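Local coordinates for protein molybdopterin synthase catalytic subunit (Homo sapiens, PDB 5MPO) that serves as the catalytic subunit of molybdopterin synthase, moving two sulfur atoms from thiocarboxylated MOCS2A into precursor Z to build the dithiolene of molybdopterin, at residues D32-L37 / A95-L100; L48-T53 / S109-V114; E75-K80 / K136-K141; R79-D84 / S127-T132. All coordinates share one frame; numbering follows the deposited sequence.

Contact 1: D32-L37 / A95-L100; sequences DEVSQL and AVFHRL
Apolar packing carries most of the meeting between helix residues 32-37 and strand residues 95-99, and the ring of Phe-97 is its centre. Val-34 presents its two methyls to different partners. CG2, anti to the carbonyl carbon, lies over one face of the Phe-97 ring in a CH-pi contact, 4.0 Å from the ring centroid and 17° off the normal, displaced toward the CG rim. CG1, anti to the backbone N (chi1 172°), meets Ala-95 CB at 3.7 Å. Leu-37 crosses the ring at about a right angle and sets CD1 3.5 Å from Phe-97 CZ at the far end of the ring. Helix 31-38 packs on one face of the mixed four-stranded sheet of this alpha/beta MoaE-family subunit, running nearly antiparallel to strand 91-99, with the axes of the two segments 8.8 Å apart. On the same face Val-34 also touches Ile-111 and Ala-113 of strand 108-116, while Phe-97 reaches Val-21 and Asn-23 of strand 20-25. Polar atoms enter from Glu-33 alone: its extended chain brings OE1 to 3.9 Å from Phe-97 CE2, the carboxylate plane turned 68° from the ring, a contact at the exposed margin. Within the strand segment, His-98 ND1 donates to Arg-99 O, which lies in the imidazole plane, while NE2 of the same ring is bonded to the backbone of another protein's chain.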
loop_
_atom_site.group_PDB
_atom_site.type_symbol
_atom_site.label_atom_id
_atom_site.label_comp_id
_atom_site.label_asym_id
_atom_site.label_seq_id
_atom_site.Cartn_x
_atom_site.Cartn_y
_atom_site.Cartn_z
ATOM N N ASP C 32 7.141 10.176 -4.779
ATOM C CA ASP C 32 8.049 9.749 -5.826
ATOM C C ASP C 32 9.455 9.558 -5.325
ATOM O O ASP C 32 10.075 8.549 -5.613
ATOM C CB ASP C 32 8.057 10.740 -6.996
ATOM C CG ASP C 32 8.476 10.079 -8.298
ATOM O OD1 ASP C 32 7.590 9.412 -8.953
ATOM O OD2 ASP C 32 9.701 10.212 -8.602
ATOM N N GLU C 33 9.947 10.535 -4.578
ATOM C CA GLU C 33 11.229 10.434 -3.883
ATOM C C GLU C 33 11.284 9.111 -3.123
ATOM O O GLU C 33 12.217 8.324 -3.340
ATOM C CB GLU C 33 11.395 11.606 -2.918
ATOM C CG GLU C 33 12.632 11.601 -1.999
ATOM C CD GLU C 33 12.476 12.353 -0.641
ATOM O OE1 GLU C 33 13.561 12.576 -0.068
ATOM O OE2 GLU C 33 11.336 12.689 -0.108
ATOM N N VAL C 34 10.272 8.857 -2.267
ATOM C CA VAL C 34 10.352 7.755 -1.294
ATOM C C VAL C 34 10.199 6.417 -2.004
ATOM O O VAL C 34 10.850 5.451 -1.637
ATOM C CB VAL C 34 9.264 7.852 -0.207
ATOM C CG1 VAL C 34 9.224 6.604 0.683
ATOM C CG2 VAL C 34 9.465 9.065 0.633
ATOM N N SER C 35 9.334 6.368 -3.011
ATOM C CA SER C 35 9.124 5.162 -3.762
ATOM C C SER C 35 10.433 4.810 -4.469
ATOM O O SER C 35 10.776 3.642 -4.511
ATOM C CB SER C 35 7.898 5.269 -4.693
ATOM O OG SER C 35 8.068 6.318 -5.593
ATOM N N GLN C 36 11.208 5.805 -4.918
ATOM C CA GLN C 36 12.531 5.553 -5.575
ATOM C C GLN C 36 13.578 5.007 -4.632
ATOM O O GLN C 36 14.487 4.313 -5.045
ATOM C CB GLN C 36 13.093 6.809 -6.266
ATOM N N LEU C 37 13.453 5.294 -3.350
ATOM C CA LEU C 37 14.437 4.852 -2.401
ATOM C C LEU C 37 14.303 3.375 -2.181
ATOM O O LEU C 37 15.261 2.748 -1.735
ATOM C CB LEU C 37 14.301 5.606 -1.094
ATOM C CG LEU C 37 14.694 7.092 -1.166
ATOM C CD1 LEU C 37 14.245 7.811 0.093
ATOM C CD2 LEU C 37 16.209 7.279 -1.316
ATOM N N ALA C 95 11.437 2.169 3.659
ATOM C CA ALA C 95 11.620 3.578 3.813
ATOM C C ALA C 95 10.498 4.039 4.710
ATOM O O ALA C 95 9.363 3.622 4.507
ATOM C CB ALA C 95 11.537 4.272 2.489
ATOM N N VAL C 96 10.821 4.839 5.730
ATOM C CA VAL C 96 9.811 5.463 6.615
ATOM C C VAL C 96 10.111 6.930 6.801
ATOM O O VAL C 96 11.117 7.279 7.395
ATOM C CB VAL C 96 9.738 4.845 8.000
ATOM C CG1 VAL C 96 8.695 5.604 8.840
ATOM C CG2 VAL C 96 9.458 3.336 7.916
ATOM N N PHE C 97 9.225 7.771 6.278
ATOM C CA PHE C 97 9.432 9.198 6.260
ATOM C C PHE C 97 8.326 9.814 7.030
ATOM O O PHE C 97 7.161 9.623 6.678
ATOM C CB PHE C 97 9.453 9.717 4.842
ATOM C CG PHE C 97 10.786 9.614 4.197
ATOM C CD1 PHE C 97 11.351 8.392 3.981
ATOM C CD2 PHE C 97 11.485 10.733 3.843
ATOM C CE1 PHE C 97 12.614 8.266 3.399
ATOM C CE2 PHE C 97 12.754 10.631 3.262
ATOM C CZ PHE C 97 13.330 9.382 3.037
ATOM N N HIS C 98 8.656 10.508 8.116
ATOM C CA HIS C 98 7.614 11.187 8.890
ATOM C C HIS C 98 7.883 12.678 8.963
ATOM O O HIS C 98 8.990 13.102 9.226
ATOM C CB HIS C 98 7.486 10.554 10.271
ATOM C CG HIS C 98 6.158 10.780 10.937
ATOM N ND1 HIS C 98 5.597 12.041 11.086
ATOM C CD2 HIS C 98 5.303 9.920 11.534
ATOM C CE1 HIS C 98 4.467 11.949 11.755
ATOM N NE2 HIS C 98 4.257 10.674 12.027
ATOM N N ARG C 99 6.866 13.477 8.684
ATOM C CA ARG C 99 7.004 14.929 8.700
ATOM C C ARG C 99 6.673 15.487 10.051
ATOM O O ARG C 99 5.783 14.987 10.732
ATOM C CB ARG C 99 6.114 15.561 7.661
ATOM C CG ARG C 99 6.313 17.053 7.516
ATOM C CD ARG C 99 5.623 17.503 6.270
ATOM N NE ARG C 99 5.396 18.924 6.334
ATOM C CZ ARG C 99 4.613 19.605 5.508
ATOM N NH1 ARG C 99 3.970 19.008 4.508
ATOM N NH2 ARG C 99 4.471 20.910 5.684
ATOM N N LEU C 100 7.403 16.519 10.463
ATOM C CA LEU C 100 7.198 17.081 11.794
ATOM C C LEU C 100 6.805 18.558 11.723
ATOM O O LEU C 100 7.062 19.200 10.738
ATOM C CB LEU C 100 8.454 16.858 12.632
ATOM C CG LEU C 100 8.721 15.421 13.074
ATOM C CD1 LEU C 100 9.872 15.344 14.069
ATOM C CD2 LEU C 100 7.478 14.788 13.697
#

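Contact 2: L48-T53 / S109-V114; sequences LFVGTT and SIIIAV
Four backbone hydrogen bonds join residues 48-53 to 109-114 as antiparallel neighbours, the strand directions 177° apart. Phe-49 and Ile-112 form a hydrogen-bonded pair: Phe-49 N gives to Ile-112 O at 2.8 Å and Ile-112 N returns to Phe-49 O at 2.9 Å, both donors in the carbonyl plane. Beyond them the ladder is distorted by a classic beta bulge, in which Ser-109 and Ile-110 together face Gly-51. Gly-51 N donates to Ile-110 O, and Gly-51 O accepts from Ser-109 N at 2.7 Å, the donors now out of the carbonyl planes. A side chain on Gly-51 would collide with Ile-110 CG2, which packs 3.7 Å from Gly-51 CA. That same methyl stands at the edge of the Phe-49 ring, near CE2. On the other face Leu-48 CD2 meets Ala-113 CB at 3.7 Å, and Val-50 lies alongside Ile-111. Ser-109 OG bonds Tyr-67 OH and the backbone of another protein's chain. Outward, Leu-48, Phe-49 and Val-50 continue the sheet into a strand of the second subunit. Helix 119-136 covers the Phe-49 and Ile-110 face through Val-126, Ile-130 and Leu-133, and helix 31-38 covers the face of Leu-48 and Ile-111.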
loop_
_atom_site.group_PDB
_atom_site.type_symbol
_atom_site.label_atom_id
_atom_site.label_comp_id
_atom_site.label_asym_id
_atom_site.label_seq_id
_atom_site.Cartn_x
_atom_site.Cartn_y
_atom_site.Cartn_z
ATOM N N LEU C 48 2.986 1.045 -0.633
ATOM C CA LEU C 48 3.174 2.324 0.053
ATOM C C LEU C 48 1.951 2.709 0.848
ATOM O O LEU C 48 0.831 2.348 0.486
ATOM C CB LEU C 48 3.477 3.463 -0.917
ATOM C CG LEU C 48 4.773 3.351 -1.705
ATOM C CD1 LEU C 48 4.457 2.943 -3.115
ATOM C CD2 LEU C 48 5.504 4.664 -1.746
ATOM N N PHE C 49 2.196 3.388 1.975
ATOM C CA PHE C 49 1.131 3.986 2.763
ATOM C C PHE C 49 1.443 5.467 2.903
ATOM O O PHE C 49 2.577 5.839 3.182
ATOM C CB PHE C 49 0.935 3.352 4.165
ATOM C CG PHE C 49 -0.115 4.086 4.968
ATOM C CD1 PHE C 49 -1.477 3.909 4.691
ATOM C CD2 PHE C 49 0.250 5.057 5.912
ATOM C CE1 PHE C 49 -2.449 4.652 5.391
ATOM C CE2 PHE C 49 -0.707 5.801 6.626
ATOM C CZ PHE C 49 -2.060 5.607 6.354
ATOM N N VAL C 50 0.441 6.306 2.715
ATOM C CA VAL C 50 0.631 7.748 2.775
ATOM C C VAL C 50 -0.458 8.260 3.663
ATOM O O VAL C 50 -1.638 7.971 3.408
ATOM C CB VAL C 50 0.523 8.394 1.409
ATOM C CG1 VAL C 50 0.671 9.909 1.504
ATOM C CG2 VAL C 50 1.536 7.776 0.459
ATOM N N GLY C 51 -0.041 8.956 4.730
ATOM C CA GLY C 51 -0.935 9.507 5.739
ATOM C C GLY C 51 -1.018 10.993 5.435
ATOM O O GLY C 51 -0.002 11.662 5.290
ATOM N N THR C 52 -2.239 11.492 5.360
ATOM C CA THR C 52 -2.548 12.852 4.939
ATOM C C THR C 52 -3.460 13.508 5.951
ATOM O O THR C 52 -4.272 12.847 6.578
ATOM C CB THR C 52 -3.266 12.880 3.570
ATOM O OG1 THR C 52 -4.296 11.880 3.529
ATOM C CG2 THR C 52 -2.290 12.641 2.458
ATOM N N THR C 53 -3.329 14.827 6.086
ATOM C CA THR C 53 -4.172 15.593 6.983
ATOM C C THR C 53 -5.603 15.705 6.395
ATOM O O THR C 53 -5.790 16.199 5.282
ATOM C CB THR C 53 -3.603 17.005 7.228
ATOM O OG1 THR C 53 -2.306 16.926 7.835
ATOM C CG2 THR C 53 -4.554 17.800 8.140
ATOM N N SER C 109 1.741 13.540 6.105
ATOM C CA SER C 109 2.486 13.439 7.378
ATOM C C SER C 109 3.457 12.215 7.475
ATOM O O SER C 109 4.392 12.215 8.280
ATOM C CB SER C 109 1.503 13.370 8.546
ATOM O OG SER C 109 0.732 12.181 8.546
ATOM N N ILE C 110 3.176 11.164 6.717
ATOM C CA ILE C 110 3.932 9.920 6.782
ATOM C C ILE C 110 3.902 9.262 5.410
ATOM O O ILE C 110 2.900 9.335 4.703
ATOM C CB ILE C 110 3.431 8.947 7.913
ATOM C CG1 ILE C 110 4.227 7.666 7.889
ATOM C CG2 ILE C 110 1.989 8.571 7.775
ATOM C CD1 ILE C 110 4.366 6.965 9.208
ATOM N N ILE C 111 5.008 8.637 5.035
ATOM C CA ILE C 111 5.031 7.811 3.852
ATOM C C ILE C 111 5.904 6.679 4.277
ATOM O O ILE C 111 7.049 6.874 4.719
ATOM C CB ILE C 111 5.617 8.526 2.618
ATOM C CG1 ILE C 111 4.751 9.689 2.162
ATOM C CG2 ILE C 111 5.783 7.612 1.420
ATOM C CD1 ILE C 111 5.439 10.499 1.063
ATOM N N ILE C 112 5.341 5.486 4.134
ATOM C CA ILE C 112 6.021 4.213 4.331
ATOM C C ILE C 112 5.982 3.456 3.016
ATOM O O ILE C 112 4.937 3.395 2.337
ATOM C CB ILE C 112 5.316 3.383 5.400
ATOM C CG1 ILE C 112 5.365 4.098 6.753
ATOM C CG2 ILE C 112 6.013 2.050 5.546
ATOM C CD1 ILE C 112 4.372 3.609 7.787
ATOM N N ALA C 113 7.118 2.900 2.659
ATOM C CA ALA C 113 7.240 2.084 1.495
ATOM C C ALA C 113 8.076 0.822 1.813
ATOM O O ALA C 113 9.061 0.907 2.531
ATOM C CB ALA C 113 7.893 2.896 0.391
ATOM N N VAL C 114 7.689 -0.315 1.228
ATOM C CA VAL C 114 8.424 -1.575 1.314
ATOM C C VAL C 114 8.478 -2.231 -0.032
ATOM O O VAL C 114 7.441 -2.311 -0.689
ATOM C CB VAL C 114 7.740 -2.582 2.292
ATOM C CG1 VAL C 114 8.577 -3.856 2.402
ATOM C CG2 VAL C 114 7.585 -1.954 3.671
#

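Contact 3: E75-K80 / K136-K141; sequences ENEVRK and KVPIWK
Lys-136, at the end of helix 119-136, meets Glu-77 only loosely: its CG lies 4.2 Å from Glu-77 OE1, while the chain, bent at chi2, carries the ammonium away. Its carbonyl oxygen bonds an aromatic side chain of another protein's chain. Val-137 is the first residue to leave helical geometry, and its two methyls rest on helix 73-88. CG2 touches Glu-77 CB at 3.9 Å, and CG1 and CG2 are each 4.1 Å from Val-78 CG2. Pro-138 centres an inverse gamma turn, which redirects the chain from the helix into strand 139-145; its CD comes to 4.2 Å from Glu-77 CG, the side chains crossing at about a right angle. Glu-77, folded by chi1 -79° and chi2 -62°, thus uses its methylenes for packing and its carboxylate for Lys-80, whose NZ makes a 2.7 Å salt bridge to Glu-77 OE2 from above the carboxylate plane. An alanine at Glu-77 removes the methylene against Pro-138 and one acidic partner of Lys-80, and would probably loosen the turn against the helix and leave that ammonium less well fixed. Ile-139 packs on His-98, and the Trp-140 ring meets an aromatic ring of the other protein. Lys-141 is a predicted substrate-binding residue.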
loop_
_atom_site.group_PDB
_atom_site.type_symbol
_atom_site.label_atom_id
_atom_site.label_comp_id
_atom_site.label_asym_id
_atom_site.label_seq_id
_atom_site.Cartn_x
_atom_site.Cartn_y
_atom_site.Cartn_z
ATOM N N GLU C 75 13.214 7.494 16.074
ATOM C CA GLU C 75 14.122 6.834 15.146
ATOM C C GLU C 75 14.476 5.402 15.533
ATOM O O GLU C 75 14.328 4.467 14.723
ATOM C CB GLU C 75 15.377 7.623 14.965
ATOM C CG GLU C 75 15.944 7.453 13.570
ATOM C CD GLU C 75 16.762 8.647 13.155
ATOM O OE1 GLU C 75 17.715 8.436 12.359
ATOM O OE2 GLU C 75 16.430 9.774 13.638
ATOM N N ASN C 76 14.904 5.222 16.775
ATOM C CA ASN C 76 15.279 3.898 17.218
ATOM C C ASN C 76 14.068 2.948 17.116
ATOM O O ASN C 76 14.242 1.749 16.743
ATOM C CB ASN C 76 15.837 3.902 18.631
ATOM C CG ASN C 76 16.601 2.617 18.959
ATOM O OD1 ASN C 76 17.499 2.221 18.208
ATOM N ND2 ASN C 76 16.255 1.955 20.082
ATOM N N GLU C 77 12.874 3.475 17.405
ATOM C CA GLU C 77 11.688 2.628 17.517
ATOM C C GLU C 77 11.266 2.186 16.131
ATOM O O GLU C 77 10.923 1.039 15.922
ATOM C CB GLU C 77 10.517 3.283 18.255
ATOM C CG GLU C 77 10.615 3.281 19.772
ATOM C CD GLU C 77 10.658 1.943 20.463
ATOM O OE1 GLU C 77 9.705 1.145 20.357
ATOM O OE2 GLU C 77 11.628 1.722 21.225
ATOM N N VAL C 78 11.400 3.071 15.174
ATOM C CA VAL C 78 11.256 2.688 13.791
ATOM C C VAL C 78 12.345 1.673 13.345
ATOM O O VAL C 78 12.010 0.725 12.647
ATOM C CB VAL C 78 11.232 3.902 12.884
ATOM C CG1 VAL C 78 11.178 3.483 11.404
ATOM C CG2 VAL C 78 10.031 4.800 13.227
ATOM N N ARG C 79 13.591 1.804 13.796
ATOM C CA ARG C 79 14.595 0.795 13.479
ATOM C C ARG C 79 14.168 -0.554 14.015
ATOM O O ARG C 79 14.473 -1.572 13.426
ATOM C CB ARG C 79 16.030 1.148 13.997
ATOM C CG ARG C 79 16.692 2.297 13.217
ATOM C CD ARG C 79 18.165 2.616 13.539
ATOM N NE ARG C 79 18.331 3.005 14.955
ATOM C CZ ARG C 79 18.469 4.254 15.445
ATOM N NH1 ARG C 79 18.507 5.333 14.656
ATOM N NH2 ARG C 79 18.563 4.431 16.768
ATOM N N LYS C 80 13.540 -0.582 15.173
ATOM C CA LYS C 80 13.058 -1.835 15.686
ATOM C C LYS C 80 11.931 -2.406 14.803
ATOM O O LYS C 80 11.873 -3.611 14.529
ATOM C CB LYS C 80 12.519 -1.691 17.099
ATOM C CG LYS C 80 13.595 -1.724 18.151
ATOM C CD LYS C 80 12.920 -1.503 19.465
ATOM C CE LYS C 80 13.911 -0.947 20.465
ATOM N NZ LYS C 80 13.098 -0.464 21.632
ATOM N N LYS C 136 3.493 2.441 18.971
ATOM C CA LYS C 136 4.744 2.324 19.674
ATOM C C LYS C 136 5.686 3.498 19.546
ATOM O O LYS C 136 6.493 3.676 20.408
ATOM C CB LYS C 136 5.471 1.085 19.151
ATOM C CG LYS C 136 5.694 -0.018 20.173
ATOM C CD LYS C 136 4.416 -0.597 20.777
ATOM C CE LYS C 136 4.855 -1.445 21.946
ATOM N NZ LYS C 136 3.691 -2.000 22.656
ATOM N N VAL C 137 5.590 4.296 18.483
ATOM C CA VAL C 137 6.569 5.310 18.203
ATOM C C VAL C 137 6.163 6.652 18.842
ATOM O O VAL C 137 5.068 7.131 18.568
ATOM C CB VAL C 137 6.825 5.391 16.692
ATOM C CG1 VAL C 137 7.895 6.415 16.312
ATOM C CG2 VAL C 137 7.322 4.007 16.209
ATOM N N PRO C 138 7.060 7.265 19.692
ATOM C CA PRO C 138 6.776 8.495 20.451
ATOM C C PRO C 138 6.657 9.723 19.569
ATOM O O PRO C 138 7.621 10.453 19.371
ATOM C CB PRO C 138 7.956 8.585 21.409
ATOM C CG PRO C 138 9.051 7.974 20.682
ATOM C CD PRO C 138 8.428 6.817 19.962
ATOM N N ILE C 139 5.471 9.844 18.963
ATOM C CA ILE C 139 5.074 10.931 18.081
ATOM C C ILE C 139 3.653 11.300 18.515
ATOM O O ILE C 139 2.953 10.454 19.099
ATOM C CB ILE C 139 5.025 10.496 16.617
ATOM C CG1 ILE C 139 6.363 9.965 16.134
ATOM C CG2 ILE C 139 4.650 11.648 15.694
ATOM C CD1 ILE C 139 6.205 9.014 14.971
ATOM N N TRP C 140 3.261 12.562 18.315
ATOM C CA TRP C 140 1.982 13.096 18.832
ATOM C C TRP C 140 1.496 14.157 17.883
ATOM O O TRP C 140 2.329 14.882 17.345
ATOM C CB TRP C 140 2.128 13.761 20.238
ATOM C CG TRP C 140 2.588 12.869 21.288
ATOM C CD1 TRP C 140 1.816 12.124 22.144
ATOM C CD2 TRP C 140 3.960 12.595 21.623
ATOM N NE1 TRP C 140 2.628 11.360 22.984
ATOM C CE2 TRP C 140 3.949 11.642 22.688
ATOM C CE3 TRP C 140 5.202 13.075 21.136
ATOM C CZ2 TRP C 140 5.133 11.172 23.288
ATOM C CZ3 TRP C 140 6.375 12.569 21.692
ATOM C CH2 TRP C 140 6.332 11.634 22.784
ATOM N N LYS C 141 0.175 14.254 17.693
ATOM C CA LYS C 141 -0.429 15.274 16.807
ATOM C C LYS C 141 -1.411 16.165 17.560
ATOM O O LYS C 141 -2.078 15.714 18.490
ATOM C CB LYS C 141 -1.124 14.644 15.580
ATOM C CG LYS C 141 -2.167 13.565 15.836
ATOM C CD LYS C 141 -2.942 13.237 14.554
ATOM C CE LYS C 141 -3.540 11.824 14.550
ATOM N NZ LYS C 141 -2.585 10.776 14.002
#

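Contact 4: R79-D84 / S127-T132; sequences RKICSD and SYAIDT
Residues 79-84 of helix 73-88 and 127-132 of helix 119-136 pack as a near-antiparallel pair, the axes of these segments 10.3 Å apart and crossing at 150°, on one face of the mixed sheet of this alpha/beta subunit. Ala-129 packs on Ile-112, and Ile-130 on Ile-110 and Ile-112, of strand 108-116. Along the first helix, Lys-80 points elsewhere, to a salt bridge with an acidic side chain of another protein's chain. Ile-81 is the residue that fills the interface. Its CG1 branch, anti to the carbonyl carbon, slides past Thr-132 in the opposite direction, with CG1 3.5 Å and CD1 3.6 Å from Thr-132 CG2. The other branch, CG2, sits 4.1 Å from Ala-129 CA and also approaches the ring atom Tyr-128 CE2. The carbonyl oxygen of Ile-81 lies at the edge of the same ring, near its plane. An alanine in place of Ile-81 removes both branches, and with them the packing on Thr-132 and Ala-129, and would probably loosen the two helices where their CA atoms come closest. One turn on, Asp-84 directs CB toward the tyrosine tip, 4.0 Å from Tyr-128 OH, with its carboxylate turned 68° from the ring. Tyr-128 reaches across because CG is anti to its backbone N (chi1 176°), and its ring also touches Ile-85. Thr-132 OG1 stands 3.1 Å above the plane of the Tyr-128 ring, over its centre, and donates a very short 2.5 Å hydrogen bond to Tyr-128 O, which also accepts from Thr-132 N.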
loop_
_atom_site.group_PDB
_atom_site.type_symbol
_atom_site.label_atom_id
_atom_site.label_comp_id
_atom_site.label_asym_id
_atom_site.label_seq_id
_atom_site.Cartn_x
_atom_site.Cartn_y
_atom_site.Cartn_z
ATOM N N ARG C 79 13.591 1.804 13.796
ATOM C CA ARG C 79 14.595 0.795 13.479
ATOM C C ARG C 79 14.168 -0.554 14.015
ATOM O O ARG C 79 14.473 -1.572 13.426
ATOM C CB ARG C 79 16.030 1.148 13.997
ATOM C CG ARG C 79 16.692 2.297 13.217
ATOM C CD ARG C 79 18.165 2.616 13.539
ATOM N NE ARG C 79 18.331 3.005 14.955
ATOM C CZ ARG C 79 18.469 4.254 15.445
ATOM N NH1 ARG C 79 18.507 5.333 14.656
ATOM N NH2 ARG C 79 18.563 4.431 16.768
ATOM N N LYS C 80 13.540 -0.582 15.173
ATOM C CA LYS C 80 13.058 -1.835 15.686
ATOM C C LYS C 80 11.931 -2.406 14.803
ATOM O O LYS C 80 11.873 -3.611 14.529
ATOM C CB LYS C 80 12.519 -1.691 17.099
ATOM C CG LYS C 80 13.595 -1.724 18.151
ATOM C CD LYS C 80 12.920 -1.503 19.465
ATOM C CE LYS C 80 13.911 -0.947 20.465
ATOM N NZ LYS C 80 13.098 -0.464 21.632
ATOM N N ILE C 81 11.029 -1.541 14.384
ATOM C CA ILE C 81 10.027 -1.990 13.441
ATOM C C ILE C 81 10.636 -2.591 12.157
ATOM O O ILE C 81 10.169 -3.660 11.656
ATOM C CB ILE C 81 9.067 -0.849 13.152
ATOM C CG1 ILE C 81 8.173 -0.660 14.372
ATOM C CG2 ILE C 81 8.271 -1.082 11.854
ATOM C CD1 ILE C 81 7.421 0.646 14.254
ATOM N N CYS C 82 11.652 -1.920 11.616
ATOM C CA CYS C 82 12.371 -2.453 10.427
ATOM C C CYS C 82 12.906 -3.867 10.644
ATOM O O CYS C 82 12.737 -4.793 9.827
ATOM C CB CYS C 82 13.467 -1.511 9.990
ATOM S SG CYS C 82 12.734 -0.010 9.266
ATOM N N SER C 83 13.482 -4.033 11.803
ATOM C CA SER C 83 14.189 -5.229 12.143
ATOM C C SER C 83 13.177 -6.367 12.399
ATOM O O SER C 83 13.358 -7.506 12.019
ATOM C CB SER C 83 15.078 -4.869 13.357
ATOM O OG SER C 83 15.666 -6.003 13.912
ATOM N N ASP C 84 12.076 -6.055 13.045
ATOM C CA ASP C 84 11.064 -7.051 13.264
ATOM C C ASP C 84 10.397 -7.469 11.953
ATOM O O ASP C 84 10.128 -8.637 11.735
ATOM C CB ASP C 84 10.067 -6.493 14.250
ATOM C CG ASP C 84 10.661 -6.444 15.710
ATOM O OD1 ASP C 84 11.652 -7.162 16.042
ATOM O OD2 ASP C 84 10.113 -5.711 16.527
ATOM N N SER C 127 1.526 -2.699 6.274
ATOM C CA SER C 127 0.431 -2.693 7.203
ATOM C C SER C 127 0.924 -2.813 8.663
ATOM O O SER C 127 0.501 -2.051 9.504
ATOM C CB SER C 127 -0.536 -3.814 6.846
ATOM O OG SER C 127 -1.639 -3.756 7.697
ATOM N N TYR C 128 1.807 -3.769 8.940
ATOM C CA TYR C 128 2.430 -3.885 10.240
ATOM C C TYR C 128 3.229 -2.603 10.637
ATOM O O TYR C 128 3.224 -2.216 11.785
ATOM C CB TYR C 128 3.403 -5.041 10.267
ATOM C CG TYR C 128 4.162 -5.135 11.584
ATOM C CD1 TYR C 128 3.555 -5.717 12.744
ATOM C CD2 TYR C 128 5.491 -4.645 11.695
ATOM C CE1 TYR C 128 4.256 -5.848 13.935
ATOM C CE2 TYR C 128 6.204 -4.748 12.907
ATOM C CZ TYR C 128 5.600 -5.335 14.029
ATOM O OH TYR C 128 6.301 -5.423 15.230
ATOM N N ALA C 129 3.905 -1.984 9.677
ATOM C CA ALA C 129 4.670 -0.797 9.951
ATOM C C ALA C 129 3.772 0.370 10.427
ATOM O O ALA C 129 4.033 0.946 11.478
ATOM C CB ALA C 129 5.486 -0.408 8.744
ATOM N N ILE C 130 2.748 0.722 9.675
ATOM C CA ILE C 130 1.877 1.806 10.094
ATOM C C ILE C 130 1.140 1.522 11.416
ATOM O O ILE C 130 1.039 2.388 12.255
ATOM C CB ILE C 130 0.900 2.266 8.990
ATOM C CG1 ILE C 130 0.140 3.523 9.459
ATOM C CG2 ILE C 130 -0.115 1.188 8.608
ATOM C CD1 ILE C 130 1.049 4.733 9.743
ATOM N N ASP C 131 0.660 0.321 11.611
ATOM C CA ASP C 131 0.042 -0.046 12.877
ATOM C C ASP C 131 0.947 0.040 14.087
ATOM O O ASP C 131 0.516 0.436 15.201
ATOM C CB ASP C 131 -0.538 -1.486 12.830
ATOM C CG ASP C 131 -1.789 -1.582 11.898
ATOM O OD1 ASP C 131 -2.327 -0.538 11.429
ATOM O OD2 ASP C 131 -2.206 -2.706 11.603
ATOM N N THR C 132 2.147 -0.454 13.886
ATOM C CA THR C 132 3.110 -0.534 14.936
ATOM C C THR C 132 3.636 0.895 15.215
ATOM O O THR C 132 3.754 1.278 16.345
ATOM C CB THR C 132 4.193 -1.540 14.570
ATOM O OG1 THR C 132 3.550 -2.760 14.176
ATOM C CG2 THR C 132 5.180 -1.774 15.796
#

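Contacts 1 and 2 lie deepest and share one sheet: strands 91-99 and 108-116 are neighbours, tied by a probable hydrogen bond from Phe-97 N to Ile-111 O. Contact 2 is the sole one of the four built on cross-segment backbone hydrogen bonds; the others rely on side-chain packing. Contact 4 layers helices over the sheet face away from helix 31-38, with Ile-130 on Phe-49, Ile-110 and Ile-112, and its outer side is partly exposed. Contact 3, also largely buried but farther from the chain centre, shares helix 73-88 with contact 4, where Val-137 CG2 touches Ile-81 CD1, and has far more of its residues within reach of the partner protein than the others.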